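Local coordinates for odorant binding protein, antennal (Anopheles gambiae, PDB 3R1P) that probably binds odorant molecules in the mosquito antenna, and here holds a palmitic acid in the hydrophobic pocket of its all-helical fold, at residues Val40-His51 / Lys99-Lys108. Residues are numbered along the deposited sequence; the frame is centred on the assembly and turned at random.
Sequences VPTAPAAKCYIH and KCETAYETVK. With PLM (palmitic acid), chain G.
Helix segments 44-51 and 99-108 pass at 78°, their axes 7.4 Å apart at closest approach; C48 is nearest C100 and H51 nearest A103 by CA position. At the close crossing C48 SG is bonded to C100 SG at 2.0 Å, the disulfide torsion being 97°. A103 CB packs against the backbone of H51, 3.4 Å from its N, a small side chain consistent with the close approach. The H51 ring, its CG anti to the backbone N (chi1 168°), lies against K99, whose CB makes a CH-pi contact over the centre of one face. K47 runs extended across Y104: CE sits over the middle of the ring, 3.6 Å from its centroid, and NZ adds a cation-pi contact from the same face. The same ammonium forms a salt bridge with E101, 3.0 Å from NZ to OE1 on the syn side of the carboxylate, with a weak bond to OE2; the ring and the carboxylate together probably restrain the lysine end. The C48-C100 disulfide is one of four, alongside C21-C52, C35-C121 and C91-C109, that cross-link the helices and loops of this PBP/GOBP-family fold. On the inner side I50 CG2 meets V107 CG2 at 3.6 Å, while V107 CG1 touches palmitic acid atom CE, so helix 99-110 supplies part of the wall around the fatty-acid tail. In the loop leading into helix 44-56, V40 CG1 packs on Y104 and V107, and its CB on K108 CD. K108 folds back with CG over the Y104 face opposite K47, and its NZ donates to Y104 OH. A water donates to V40 O and hydrogen-bonds Y104 OH, bridging loop and helix.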
loop_
_atom_site.group_PDB
_atom_site.type_symbol
_atom_site.label_atom_id
_atom_site.label_comp_id
_atom_site.label_asym_id
_atom_site.label_seq_id
_atom_site.Cartn_x
_atom_site.Cartn_y
_atom_site.Cartn_z
ATOM N N VAL A 40 -8.138 0.689 5.892
ATOM C CA VAL A 40 -7.092 0.015 5.120
ATOM C C VAL A 40 -7.691 -1.345 4.716
ATOM O O VAL A 40 -8.147 -2.072 5.602
ATOM C CB VAL A 40 -5.752 -0.139 5.881
ATOM C CG1 VAL A 40 -4.731 -0.918 5.040
ATOM C CG2 VAL A 40 -5.194 1.227 6.276
ATOM N N PRO A 41 -7.790 -1.658 3.398
ATOM C CA PRO A 41 -8.411 -2.936 2.982
ATOM C C PRO A 41 -7.780 -4.161 3.643
ATOM O O PRO A 41 -6.554 -4.224 3.781
ATOM C CB PRO A 41 -8.263 -2.925 1.462
ATOM C CG PRO A 41 -8.120 -1.482 1.098
ATOM C CD PRO A 41 -7.340 -0.877 2.226
ATOM N N THR A 42 -8.630 -5.101 4.102
ATOM C CA THR A 42 -8.224 -6.276 4.885
ATOM C C THR A 42 -8.271 -7.631 4.192
ATOM O O THR A 42 -7.773 -8.603 4.763
ATOM C CB THR A 42 -8.989 -6.317 6.216
ATOM O OG1 THR A 42 -10.390 -6.426 5.954
ATOM C CG2 THR A 42 -8.698 -5.115 7.100
ATOM N N ALA A 43 -8.858 -7.720 2.986
ATOM C CA ALA A 43 -8.921 -8.995 2.262
ATOM C C ALA A 43 -7.502 -9.554 2.047
ATOM O O ALA A 43 -6.584 -8.758 1.814
ATOM C CB ALA A 43 -9.609 -8.809 0.918
ATOM N N PRO A 44 -7.294 -10.897 2.121
ATOM C CA PRO A 44 -5.947 -11.451 1.867
ATOM C C PRO A 44 -5.359 -10.973 0.542
ATOM O O PRO A 44 -4.159 -10.722 0.458
ATOM C CB PRO A 44 -6.189 -12.966 1.843
ATOM C CG PRO A 44 -7.395 -13.165 2.677
ATOM C CD PRO A 44 -8.267 -11.974 2.392
ATOM N N ALA A 45 -6.228 -10.799 -0.472
ATOM C CA ALA A 45 -5.888 -10.333 -1.816
ATOM C C ALA A 45 -5.634 -8.820 -1.880
ATOM O O ALA A 45 -4.843 -8.379 -2.724
ATOM C CB ALA A 45 -6.992 -10.723 -2.794
ATOM N N ALA A 46 -6.318 -8.022 -1.021
ATOM C CA ALA A 46 -6.125 -6.565 -0.996
ATOM C C ALA A 46 -4.805 -6.206 -0.309
ATOM O O ALA A 46 -4.181 -5.204 -0.669
ATOM C CB ALA A 46 -7.293 -5.884 -0.299
ATOM N N LYS A 47 -4.387 -7.032 0.674
ATOM C CA LYS A 47 -3.108 -6.893 1.394
ATOM C C LYS A 47 -1.962 -7.119 0.412
ATOM O O LYS A 47 -0.951 -6.424 0.497
ATOM C CB LYS A 47 -3.012 -7.876 2.567
ATOM C CG LYS A 47 -4.002 -7.579 3.687
ATOM C CD LYS A 47 -3.832 -8.549 4.820
ATOM C CE LYS A 47 -4.727 -8.200 5.980
ATOM N NZ LYS A 47 -4.452 -9.072 7.146
ATOM N N CYS A 48 -2.150 -8.056 -0.561
ATOM C CA CYS A 48 -1.175 -8.326 -1.620
ATOM C C CYS A 48 -1.108 -7.192 -2.628
ATOM O O CYS A 48 -0.022 -6.921 -3.149
ATOM C CB CYS A 48 -1.420 -9.678 -2.284
ATOM S SG CYS A 48 -1.124 -11.097 -1.199
ATOM N N TYR A 49 -2.250 -6.477 -2.857
ATOM C CA TYR A 49 -2.307 -5.305 -3.739
ATOM C C TYR A 49 -1.343 -4.223 -3.199
ATOM O O TYR A 49 -0.618 -3.600 -3.972
ATOM C CB TYR A 49 -3.765 -4.774 -3.845
ATOM C CG TYR A 49 -3.888 -3.388 -4.444
ATOM C CD1 TYR A 49 -4.063 -3.210 -5.813
ATOM C CD2 TYR A 49 -3.852 -2.250 -3.638
ATOM C CE1 TYR A 49 -4.155 -1.932 -6.372
ATOM C CE2 TYR A 49 -3.965 -0.972 -4.183
ATOM C CZ TYR A 49 -4.113 -0.815 -5.550
ATOM O OH TYR A 49 -4.207 0.451 -6.081
ATOM N N ILE A 50 -1.348 -4.018 -1.869
ATOM C CA ILE A 50 -0.481 -3.058 -1.180
ATOM C C ILE A 50 0.992 -3.450 -1.376
ATOM O O ILE A 50 1.799 -2.570 -1.715
ATOM C CB ILE A 50 -0.856 -2.897 0.313
ATOM C CG1 ILE A 50 -2.357 -2.521 0.480
ATOM C CG2 ILE A 50 0.075 -1.870 0.983
ATOM C CD1 ILE A 50 -2.909 -2.589 1.944
ATOM N N HIS A 51 1.330 -4.754 -1.186
ATOM C CA HIS A 51 2.703 -5.248 -1.405
ATOM C C HIS A 51 3.115 -4.944 -2.835
ATOM O O HIS A 51 4.214 -4.429 -3.052
ATOM C CB HIS A 51 2.872 -6.753 -1.107
ATOM C CG HIS A 51 4.188 -7.274 -1.615
ATOM N ND1 HIS A 51 4.267 -8.007 -2.787
ATOM C CD2 HIS A 51 5.444 -7.001 -1.188
ATOM C CE1 HIS A 51 5.558 -8.228 -2.985
ATOM N NE2 HIS A 51 6.304 -7.642 -2.045
ATOM N N LYS A 99 4.864 -11.414 2.695
ATOM C CA LYS A 99 5.061 -10.134 2.004
ATOM C C LYS A 99 3.798 -9.257 2.035
ATOM O O LYS A 99 3.889 -8.045 2.214
ATOM C CB LYS A 99 5.495 -10.361 0.542
ATOM C CG LYS A 99 6.871 -10.979 0.386
ATOM C CD LYS A 99 7.307 -10.988 -1.084
ATOM C CE LYS A 99 8.795 -11.257 -1.228
ATOM N NZ LYS A 99 9.169 -12.639 -0.817
ATOM N N CYS A 100 2.615 -9.888 1.875
ATOM C CA CYS A 100 1.351 -9.157 1.891
ATOM C C CYS A 100 1.008 -8.664 3.287
ATOM O O CYS A 100 0.552 -7.529 3.419
ATOM C CB CYS A 100 0.236 -10.003 1.289
ATOM S SG CYS A 100 0.673 -10.718 -0.313
ATOM N N GLU A 101 1.261 -9.482 4.322
ATOM C CA GLU A 101 1.031 -9.086 5.718
ATOM C C GLU A 101 2.007 -7.968 6.125
ATOM O O GLU A 101 1.606 -7.035 6.822
ATOM C CB GLU A 101 1.162 -10.286 6.665
ATOM C CG GLU A 101 0.035 -11.301 6.529
ATOM C CD GLU A 101 -1.366 -10.882 6.953
ATOM O OE1 GLU A 101 -1.555 -9.765 7.494
ATOM O OE2 GLU A 101 -2.280 -11.718 6.777
ATOM N N THR A 102 3.266 -8.037 5.645
ATOM C CA THR A 102 4.283 -7.011 5.928
ATOM C C THR A 102 3.818 -5.647 5.392
ATOM O O THR A 102 3.908 -4.651 6.109
ATOM C CB THR A 102 5.661 -7.434 5.352
ATOM O OG1 THR A 102 6.108 -8.626 6.003
ATOM C CG2 THR A 102 6.724 -6.346 5.507
ATOM N N ALA A 103 3.315 -5.607 4.133
ATOM C CA ALA A 103 2.850 -4.364 3.502
ATOM C C ALA A 103 1.612 -3.807 4.197
ATOM O O ALA A 103 1.544 -2.593 4.442
ATOM C CB ALA A 103 2.566 -4.586 2.025
ATOM N N TYR A 104 0.647 -4.693 4.524
ATOM C CA TYR A 104 -0.559 -4.311 5.249
ATOM C C TYR A 104 -0.222 -3.713 6.622
ATOM O O TYR A 104 -0.715 -2.628 6.947
ATOM C CB TYR A 104 -1.515 -5.510 5.396
ATOM C CG TYR A 104 -2.680 -5.226 6.321
ATOM C CD1 TYR A 104 -3.773 -4.469 5.891
ATOM C CD2 TYR A 104 -2.685 -5.697 7.630
ATOM C CE1 TYR A 104 -4.840 -4.189 6.747
ATOM C CE2 TYR A 104 -3.744 -5.421 8.493
ATOM C CZ TYR A 104 -4.822 -4.675 8.045
ATOM O OH TYR A 104 -5.856 -4.391 8.902
ATOM N N GLU A 105 0.587 -4.424 7.426
ATOM C CA GLU A 105 0.983 -3.975 8.763
ATOM C C GLU A 105 1.746 -2.654 8.727
ATOM O O GLU A 105 1.584 -1.835 9.632
ATOM C CB GLU A 105 1.796 -5.036 9.501
ATOM C CG GLU A 105 0.982 -6.221 9.999
ATOM C CD GLU A 105 1.759 -7.192 10.874
ATOM O OE1 GLU A 105 2.756 -6.774 11.509
ATOM O OE2 GLU A 105 1.348 -8.374 10.948
ATOM N N THR A 106 2.568 -2.441 7.684
ATOM C CA THR A 106 3.331 -1.191 7.537
ATOM C C THR A 106 2.353 -0.008 7.321
ATOM O O THR A 106 2.492 1.025 7.977
ATOM C CB THR A 106 4.405 -1.319 6.427
ATOM O OG1 THR A 106 5.297 -2.386 6.737
ATOM C CG2 THR A 106 5.197 -0.027 6.214
ATOM N N VAL A 107 1.366 -0.176 6.407
ATOM C CA VAL A 107 0.348 0.845 6.107
ATOM C C VAL A 107 -0.501 1.152 7.357
ATOM O O VAL A 107 -0.701 2.324 7.681
ATOM C CB VAL A 107 -0.492 0.486 4.856
ATOM C CG1 VAL A 107 -1.704 1.404 4.687
ATOM C CG2 VAL A 107 0.380 0.539 3.614
ATOM N N LYS A 108 -0.937 0.104 8.077
ATOM C CA LYS A 108 -1.704 0.233 9.330
ATOM C C LYS A 108 -0.946 1.068 10.359
ATOM O O LYS A 108 -1.534 1.937 10.999
ATOM C CB LYS A 108 -2.029 -1.156 9.912
ATOM C CG LYS A 108 -3.192 -1.859 9.209
ATOM C CD LYS A 108 -4.565 -1.148 9.352
ATOM C CE LYS A 108 -5.138 -1.149 10.762
ATOM N NZ LYS A 108 -5.473 -2.523 11.252
HETATM C C1 PLM G . 4.293 8.933 -8.757
HETATM O O1 PLM G . 4.456 9.929 -9.498
HETATM O O2 PLM G . 5.151 8.024 -8.677
HETATM C C2 PLM G . 3.014 8.847 -7.942
HETATM C C3 PLM G . 2.912 7.550 -7.131
HETATM C C4 PLM G . 1.951 7.675 -5.946
HETATM C C5 PLM G . 1.384 6.316 -5.533
HETATM C C6 PLM G . 1.411 6.102 -4.018
HETATM C C7 PLM G . 1.200 4.634 -3.649
HETATM C C8 PLM G . 1.460 4.380 -2.166
HETATM C C9 PLM G . 0.389 3.497 -1.532
HETATM C CA PLM G . 0.451 3.572 -0.007
HETATM C CB PLM G . -0.742 2.882 0.646
HETATM C CC PLM G . -1.953 3.809 0.689
HETATM C CD PLM G . -2.822 3.568 1.922
HETATM C CE PLM G . -3.735 2.342 1.831
HETATM C CF PLM G . -3.911 1.777 0.421
HETATM C CG PLM G . -4.946 2.556 -0.363
HETATM O O HOH W 1 -7.741 -2.303 8.431
#